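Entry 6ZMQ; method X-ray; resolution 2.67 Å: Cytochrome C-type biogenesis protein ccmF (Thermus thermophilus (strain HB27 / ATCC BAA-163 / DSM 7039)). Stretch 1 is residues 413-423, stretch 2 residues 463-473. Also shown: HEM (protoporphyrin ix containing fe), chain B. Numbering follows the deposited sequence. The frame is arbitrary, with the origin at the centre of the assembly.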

ATOM      1  N   GLY A 413      -4.756   6.648  17.071  1.00 51.15           N
ATOM      2  CA  GLY A 413      -3.741   5.614  17.161  1.00 49.09           C
ATOM      3  C   GLY A 413      -3.627   5.013  18.548  1.00 47.31           C
ATOM      4  O   GLY A 413      -3.440   3.798  18.686  1.00 50.30           O
ATOM      5  N   ALA A 414      -3.746   5.853  19.587  1.00 42.14           N
ATOM      6  CA  ALA A 414      -3.803   5.356  20.963  1.00 39.14           C
ATOM      7  C   ALA A 414      -5.017   4.460  21.194  1.00 52.97           C
ATOM      8  O   ALA A 414      -4.920   3.422  21.868  1.00 73.08           O
ATOM      9  N   GLY A 415      -6.148   4.811  20.580  1.00 46.29           N
ATOM     10  CA  GLY A 415      -7.343   4.003  20.722  1.00 43.13           C
ATOM     11  C   GLY A 415      -7.276   2.654  20.041  1.00 42.15           C
ATOM     12  O   GLY A 415      -7.720   1.652  20.617  1.00 42.88           O
ATOM     13  N   ILE A 416      -6.702   2.583  18.835  1.00 42.39           N
ATOM     14  CA  ILE A 416      -6.588   1.273  18.187  1.00 42.53           C
ATOM     15  C   ILE A 416      -5.497   0.433  18.848  1.00 60.38           C
ATOM     16  O   ILE A 416      -5.627  -0.792  18.943  1.00 83.40           O
ATOM     17  N   LEU A 417      -4.418   1.065  19.335  1.00 54.44           N
ATOM     18  CA  LEU A 417      -3.392   0.306  20.047  1.00 37.99           C
ATOM     19  C   LEU A 417      -3.882  -0.197  21.396  1.00 49.01           C
ATOM     20  O   LEU A 417      -3.378  -1.209  21.888  1.00 52.33           O
ATOM     21  N   LEU A 418      -4.878   0.467  21.985  1.00 51.71           N
ATOM     22  CA  LEU A 418      -5.501  -0.023  23.209  1.00 52.52           C
ATOM     23  C   LEU A 418      -6.488  -1.153  22.908  1.00 65.83           C
ATOM     24  O   LEU A 418      -6.505  -2.186  23.599  1.00 91.48           O
ATOM     25  N   LEU A 419      -7.310  -0.967  21.866  1.00 45.95           N
ATOM     26  CA  LEU A 419      -8.374  -1.916  21.549  1.00 42.09           C
ATOM     27  C   LEU A 419      -7.818  -3.233  21.024  1.00 53.19           C
ATOM     28  O   LEU A 419      -8.400  -4.299  21.273  1.00 59.22           O
ATOM     29  N   MET A 420      -6.701  -3.167  20.288  1.00 59.91           N
ATOM     30  CA  MET A 420      -5.993  -4.345  19.788  1.00 50.07           C
ATOM     31  C   MET A 420      -5.514  -5.253  20.909  1.00 47.36           C
ATOM     32  O   MET A 420      -5.560  -6.485  20.803  1.00 44.50           O
ATOM     33  N   GLY A 421      -5.036  -4.649  21.991  1.00 47.61           N
ATOM     34  CA  GLY A 421      -4.711  -5.430  23.167  1.00 49.62           C
ATOM     35  C   GLY A 421      -5.934  -5.965  23.889  1.00 55.76           C
ATOM     36  O   GLY A 421      -5.967  -7.135  24.281  1.00 52.02           O
ATOM     37  N   VAL A 422      -6.952  -5.122  24.092  1.00 69.18           N
ATOM     38  CA  VAL A 422      -8.042  -5.545  24.982  1.00 56.72           C
ATOM     39  C   VAL A 422      -9.028  -6.504  24.285  1.00 46.39           C
ATOM     40  O   VAL A 422      -9.700  -7.300  24.954  1.00 54.95           O
ATOM     41  N   GLY A 423      -9.108  -6.485  22.948  1.00 36.02           N
ATOM     42  CA  GLY A 423     -10.160  -7.155  22.208  1.00 28.18           C
ATOM     43  C   GLY A 423     -10.151  -8.673  22.182  1.00 47.92           C
ATOM     44  O   GLY A 423     -11.136  -9.312  22.563  1.00 65.53           O
ATOM     45  N   SER A 463       6.131   8.790  26.983  1.00 56.45           N
ATOM     46  CA  SER A 463       6.015   7.853  28.097  1.00 59.61           C
ATOM     47  C   SER A 463       4.697   7.083  28.069  1.00 55.44           C
ATOM     48  O   SER A 463       4.667   5.891  28.409  1.00 57.08           O
ATOM     49  N   PHE A 464       3.615   7.721  27.612  1.00 55.43           N
ATOM     50  CA  PHE A 464       2.350   7.013  27.480  1.00 47.62           C
ATOM     51  C   PHE A 464       2.386   6.040  26.308  1.00 48.79           C
ATOM     52  O   PHE A 464       1.747   4.987  26.351  1.00 58.74           O
ATOM     53  N   ALA A 465       3.138   6.369  25.255  1.00 53.89           N
ATOM     54  CA  ALA A 465       3.337   5.424  24.158  1.00 50.35           C
ATOM     55  C   ALA A 465       4.153   4.213  24.597  1.00 49.78           C
ATOM     56  O   ALA A 465       3.893   3.088  24.145  1.00 54.21           O
ATOM     57  N   LEU A 466       5.152   4.434  25.462  1.00 39.69           N
ATOM     58  CA  LEU A 466       5.862   3.327  26.107  1.00 45.40           C
ATOM     59  C   LEU A 466       4.911   2.469  26.935  1.00 59.95           C
ATOM     60  O   LEU A 466       5.001   1.231  26.913  1.00 74.34           O
ATOM     61  N   GLY A 467       3.993   3.123  27.657  1.00 57.37           N
ATOM     62  CA  GLY A 467       2.970   2.405  28.402  1.00 50.30           C
ATOM     63  C   GLY A 467       2.049   1.588  27.514  1.00 43.67           C
ATOM     64  O   GLY A 467       1.686   0.456  27.851  1.00 42.15           O
ATOM     65  N   LEU A 468       1.708   2.136  26.344  1.00 43.87           N
ATOM     66  CA  LEU A 468       0.847   1.438  25.390  1.00 54.71           C
ATOM     67  C   LEU A 468       1.531   0.213  24.798  1.00 64.56           C
ATOM     68  O   LEU A 468       0.905  -0.844  24.654  1.00 84.72           O
ATOM     69  N   PHE A 469       2.819   0.338  24.461  1.00 47.14           N
ATOM     70  CA  PHE A 469       3.571  -0.805  23.945  1.00 48.87           C
ATOM     71  C   PHE A 469       3.772  -1.884  25.007  1.00 58.93           C
ATOM     72  O   PHE A 469       3.739  -3.080  24.693  1.00 67.99           O
ATOM     73  N   LEU A 470       4.021  -1.481  26.261  1.00 57.51           N
ATOM     74  CA  LEU A 470       4.202  -2.460  27.335  1.00 50.33           C
ATOM     75  C   LEU A 470       2.897  -3.180  27.651  1.00 64.17           C
ATOM     76  O   LEU A 470       2.885  -4.401  27.854  1.00 78.27           O
ATOM     77  N   TYR A 471       1.789  -2.434  27.650  1.00 54.63           N
ATOM     78  CA  TYR A 471       0.445  -2.999  27.727  1.00 40.21           C
ATOM     79  C   TYR A 471       0.169  -3.960  26.570  1.00 48.76           C
ATOM     80  O   TYR A 471      -0.459  -5.012  26.756  1.00 50.15           O
ATOM     81  N   ASN A 472       0.650  -3.619  25.366  1.00 58.08           N
ATOM     82  CA  ASN A 472       0.394  -4.440  24.186  1.00 56.45           C
ATOM     83  C   ASN A 472       1.181  -5.744  24.226  1.00 64.18           C
ATOM     84  O   ASN A 472       0.636  -6.805  23.901  1.00 68.73           O
ATOM     85  N   ALA A 473       2.462  -5.684  24.609  1.00 51.57           N
ATOM     86  CA  ALA A 473       3.257  -6.902  24.770  1.00 42.66           C
ATOM     87  C   ALA A 473       2.727  -7.773  25.905  1.00 53.85           C
ATOM     88  O   ALA A 473       2.792  -9.014  25.825  1.00 61.88           O
TER

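The two helices run nearly parallel, 19° apart, with axes approaching to 9.2 Å. Ala-414 points toward the partner helix, and its small methyl lets a leucine and a phenylalanine come close: its CB lies 3.9 Å from Leu-468 CD1 and 4.1 Å from Phe-464 CE2, at the edge of that ring. Ile-416 (p, t) is out of reach of the second helix, but its carbonyl O lies 3.6 Å from HEM CAB. Leu-417 (m, t) points in, placing its CD1 4.3 Å from CD1 of Leu-468, itself an inward-pointing m, t leucine. Leu-418 starts away from the interface, yet its long side chain, with chi1 at -102°, returns: its CG lies 3.8 Å from Leu-468 CD2, and its CD2 sits over one face of the Tyr-471 ring, 4.0 Å from the centroid, in a CH-pi contact. Leu-419 points away; its O approaches HEM CMB at 3.3 Å, while Met-420 N lies 3.5 Å from HEM CAB. At Gly-421 the absent side chain is essential, since an ideal CB would fall 2.8 Å from Tyr-471 CZ. Tyr-471 (chi1 t) thus reaches the backbone, where its OH donates a very short hydrogen bond to Leu-418 O (2.4 Å). That carbonyl also accepts the helical bond from Val-422 N at 3.0 Å.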

ATOM      1  CB  ALA A 414      -3.812   6.535  21.938  1.00 36.62           C
ATOM      2  CB  ILE A 416      -6.397   1.377  16.657  1.00 33.37           C
ATOM      3  CG1 ILE A 416      -5.067   1.998  16.228  1.00 53.74           C
ATOM      4  CG2 ILE A 416      -7.560   2.126  16.050  1.00 21.96           C
ATOM      5  CD1 ILE A 416      -4.944   2.139  14.739  1.00 60.05           C
ATOM      6  CB  LEU A 417      -2.129   1.150  20.248  1.00 23.51           C
ATOM      7  CG  LEU A 417      -1.137   1.278  19.102  1.00 28.22           C
ATOM      8  CD1 LEU A 417      -0.007   2.195  19.550  1.00 23.55           C
ATOM      9  CD2 LEU A 417      -0.610  -0.049  18.544  1.00 38.55           C
ATOM     10  CB  LEU A 418      -6.193   1.146  23.919  1.00 38.33           C
ATOM     11  CG  LEU A 418      -5.504   1.799  25.122  1.00 31.64           C
ATOM     12  CD1 LEU A 418      -6.245   3.054  25.547  1.00 41.41           C
ATOM     13  CD2 LEU A 418      -5.425   0.848  26.298  1.00 33.30           C
ATOM     14  CB  LEU A 419      -9.328  -1.289  20.539  1.00 42.18           C
ATOM     15  CG  LEU A 419     -10.438  -0.479  21.204  1.00 49.18           C
ATOM     16  CD1 LEU A 419     -10.930   0.648  20.309  1.00 57.80           C
ATOM     17  CD2 LEU A 419     -11.575  -1.398  21.573  1.00 48.94           C
ATOM     18  CB  MET A 420      -4.848  -3.869  18.910  1.00 38.28           C
ATOM     19  CG  MET A 420      -3.811  -4.870  18.537  1.00 34.55           C
ATOM     20  SD  MET A 420      -2.431  -4.103  17.675  1.00 51.58           S
ATOM     21  CE  MET A 420      -3.147  -2.598  17.013  1.00 52.34           C
ATOM     22  CB  VAL A 422      -8.745  -4.310  25.601  1.00 52.53           C
ATOM     23  CG1 VAL A 422      -9.677  -3.616  24.623  1.00 53.14           C
ATOM     24  CG2 VAL A 422      -9.475  -4.673  26.912  1.00 55.79           C
ATOM     25  CB  SER A 463       6.169   8.597  29.418  1.00 67.48           C
ATOM     26  OG  SER A 463       5.633   9.887  29.358  1.00 70.81           O
ATOM     27  CB  PHE A 464       1.201   8.005  27.311  1.00 44.95           C
ATOM     28  CG  PHE A 464      -0.116   7.340  27.068  1.00 39.88           C
ATOM     29  CD1 PHE A 464      -0.650   6.492  28.023  1.00 34.75           C
ATOM     30  CD2 PHE A 464      -0.768   7.477  25.849  1.00 38.13           C
ATOM     31  CE1 PHE A 464      -1.847   5.842  27.801  1.00 28.10           C
ATOM     32  CE2 PHE A 464      -1.958   6.819  25.618  1.00 28.99           C
ATOM     33  CZ  PHE A 464      -2.501   6.002  26.599  1.00 27.45           C
ATOM     34  CB  ALA A 465       4.007   6.126  22.985  1.00 44.75           C
ATOM     35  CB  LEU A 466       6.984   3.869  26.995  1.00 33.94           C
ATOM     36  CG  LEU A 466       7.851   2.859  27.755  1.00 30.68           C
ATOM     37  CD1 LEU A 466       8.431   1.775  26.849  1.00 40.32           C
ATOM     38  CD2 LEU A 466       8.951   3.564  28.535  1.00 29.59           C
ATOM     39  CB  LEU A 468       0.430   2.382  24.267  1.00 44.95           C
ATOM     40  CG  LEU A 468      -0.682   3.382  24.558  1.00 30.47           C
ATOM     41  CD1 LEU A 468      -1.084   4.063  23.268  1.00 30.98           C
ATOM     42  CD2 LEU A 468      -1.855   2.693  25.218  1.00 29.72           C
ATOM     43  CB  PHE A 469       4.920  -0.347  23.404  1.00 50.81           C
ATOM     44  CG  PHE A 469       5.839  -1.478  23.020  1.00 49.79           C
ATOM     45  CD1 PHE A 469       5.579  -2.220  21.866  1.00 44.54           C
ATOM     46  CD2 PHE A 469       6.953  -1.800  23.805  1.00 45.24           C
ATOM     47  CE1 PHE A 469       6.398  -3.264  21.487  1.00 38.31           C
ATOM     48  CE2 PHE A 469       7.799  -2.847  23.454  1.00 43.32           C
ATOM     49  CZ  PHE A 469       7.524  -3.589  22.282  1.00 37.56           C
ATOM     50  CB  LEU A 470       4.767  -1.779  28.582  1.00 31.33           C
ATOM     51  CG  LEU A 470       6.297  -1.780  28.623  1.00 30.69           C
ATOM     52  CD1 LEU A 470       6.854  -0.623  29.420  1.00 38.17           C
ATOM     53  CD2 LEU A 470       6.799  -3.108  29.189  1.00 32.19           C
ATOM     54  CB  TYR A 471      -0.552  -1.834  27.724  1.00 35.19           C
ATOM     55  CG  TYR A 471      -1.916  -2.152  27.169  1.00 39.57           C
ATOM     56  CD1 TYR A 471      -2.829  -2.872  27.922  1.00 48.58           C
ATOM     57  CD2 TYR A 471      -2.288  -1.749  25.886  1.00 49.07           C
ATOM     58  CE1 TYR A 471      -4.074  -3.179  27.427  1.00 47.28           C
ATOM     59  CE2 TYR A 471      -3.521  -2.071  25.377  1.00 53.50           C
ATOM     60  CZ  TYR A 471      -4.416  -2.776  26.157  1.00 51.50           C
ATOM     61  OH  TYR A 471      -5.660  -3.080  25.665  1.00 59.00           O
ATOM     62  CB  ASN A 472       0.730  -3.656  22.918  1.00 36.70           C
ATOM     63  CG  ASN A 472      -0.480  -2.963  22.308  1.00 31.01           C
ATOM     64  OD1 ASN A 472      -1.573  -3.514  22.289  1.00 35.53           O
ATOM     65  ND2 ASN A 472      -0.277  -1.760  21.781  1.00 27.15           N
ATOM     66  CB  ALA A 473       4.724  -6.551  25.015  1.00 31.78           C
TER
HETATM   67  CHA HEM B 701      -6.395 -10.718  13.141  1.00 41.84           C
HETATM   68  CHB HEM B 701      -8.190  -7.877  16.706  1.00 49.80           C
HETATM   69  CHC HEM B 701      -5.909  -3.994  14.741  1.00 46.41           C
HETATM   70  CHD HEM B 701      -3.798  -6.991  11.524  1.00 48.24           C
HETATM   71  C1A HEM B 701      -7.062 -10.240  14.258  1.00 51.28           C
HETATM   72  C2A HEM B 701      -7.902 -11.055  15.066  1.00 53.30           C
HETATM   73  C3A HEM B 701      -8.407 -10.269  16.060  1.00 47.51           C
HETATM   74  C4A HEM B 701      -7.902  -8.966  15.891  1.00 50.50           C
HETATM   75  CMA HEM B 701      -9.343 -10.697  17.153  1.00 41.61           C
HETATM   76  CAA HEM B 701      -8.191 -12.535  14.876  1.00 48.22           C
HETATM   77  CBA HEM B 701      -7.041 -13.414  15.402  1.00 48.79           C
HETATM   78  CGA HEM B 701      -6.865 -13.258  16.892  1.00 68.38           C
HETATM   79  O1A HEM B 701      -5.784 -12.820  17.347  1.00 78.58           O
HETATM   80  O2A HEM B 701      -7.800 -13.567  17.665  1.00 74.03           O
HETATM   81  C1B HEM B 701      -7.720  -6.577  16.430  1.00 37.54           C
HETATM   82  C2B HEM B 701      -8.170  -5.428  17.123  1.00 38.85           C
HETATM   83  C3B HEM B 701      -7.548  -4.341  16.590  1.00 42.30           C
HETATM   84  C4B HEM B 701      -6.703  -4.842  15.507  1.00 36.59           C
HETATM   85  CMB HEM B 701      -9.146  -5.399  18.256  1.00 38.20           C
HETATM   86  CAB HEM B 701      -7.692  -2.932  16.974  1.00 56.09           C
HETATM   87  CBB HEM B 701      -8.647  -2.158  16.133  1.00 57.44           C
HETATM   88  C1C HEM B 701      -5.083  -4.491  13.757  1.00 32.81           C
HETATM   89  C2C HEM B 701      -4.063  -3.777  13.127  1.00 22.09           C
HETATM   90  C3C HEM B 701      -3.486  -4.643  12.231  1.00 20.59           C
HETATM   91  C4C HEM B 701      -4.139  -5.895  12.309  1.00 30.76           C
HETATM   92  CMC HEM B 701      -3.650  -2.343  13.343  1.00 20.80           C
HETATM   93  CAC HEM B 701      -2.385  -4.312  11.343  1.00 20.41           C
HETATM   94  CBC HEM B 701      -1.002  -4.689  11.717  1.00 27.00           C
HETATM   95  C1D HEM B 701      -4.362  -8.272  11.630  1.00 45.53           C
HETATM   96  C2D HEM B 701      -4.087  -9.395  10.726  1.00 45.29           C
HETATM   97  C3D HEM B 701      -4.809 -10.449  11.168  1.00 46.44           C
HETATM   98  C4D HEM B 701      -5.524  -9.953  12.367  1.00 40.51           C
HETATM   99  CMD HEM B 701      -3.176  -9.374   9.530  1.00 40.02           C
HETATM  100  CAD HEM B 701      -4.867 -11.844  10.566  1.00 47.46           C
HETATM  101  CBD HEM B 701      -6.197 -12.009   9.819  1.00 52.06           C
HETATM  102  CGD HEM B 701      -6.332 -13.304   9.052  1.00 47.94           C
HETATM  103  O1D HEM B 701      -7.055 -14.235   9.475  1.00 41.28           O
HETATM  104  O2D HEM B 701      -5.735 -13.443   7.969  1.00 49.50           O
HETATM  105  NA  HEM B 701      -7.100  -8.962  14.781  1.00 63.47           N
HETATM  106  NB  HEM B 701      -6.864  -6.174  15.469  1.00 39.48           N
HETATM  107  NC  HEM B 701      -5.095  -5.774  13.280  1.00 40.47           N
HETATM  108  ND  HEM B 701      -5.202  -8.672  12.564  1.00 57.77           N
HETATM  109 FE   HEM B 701      -5.941  -7.450  14.102  1.00 52.30          FE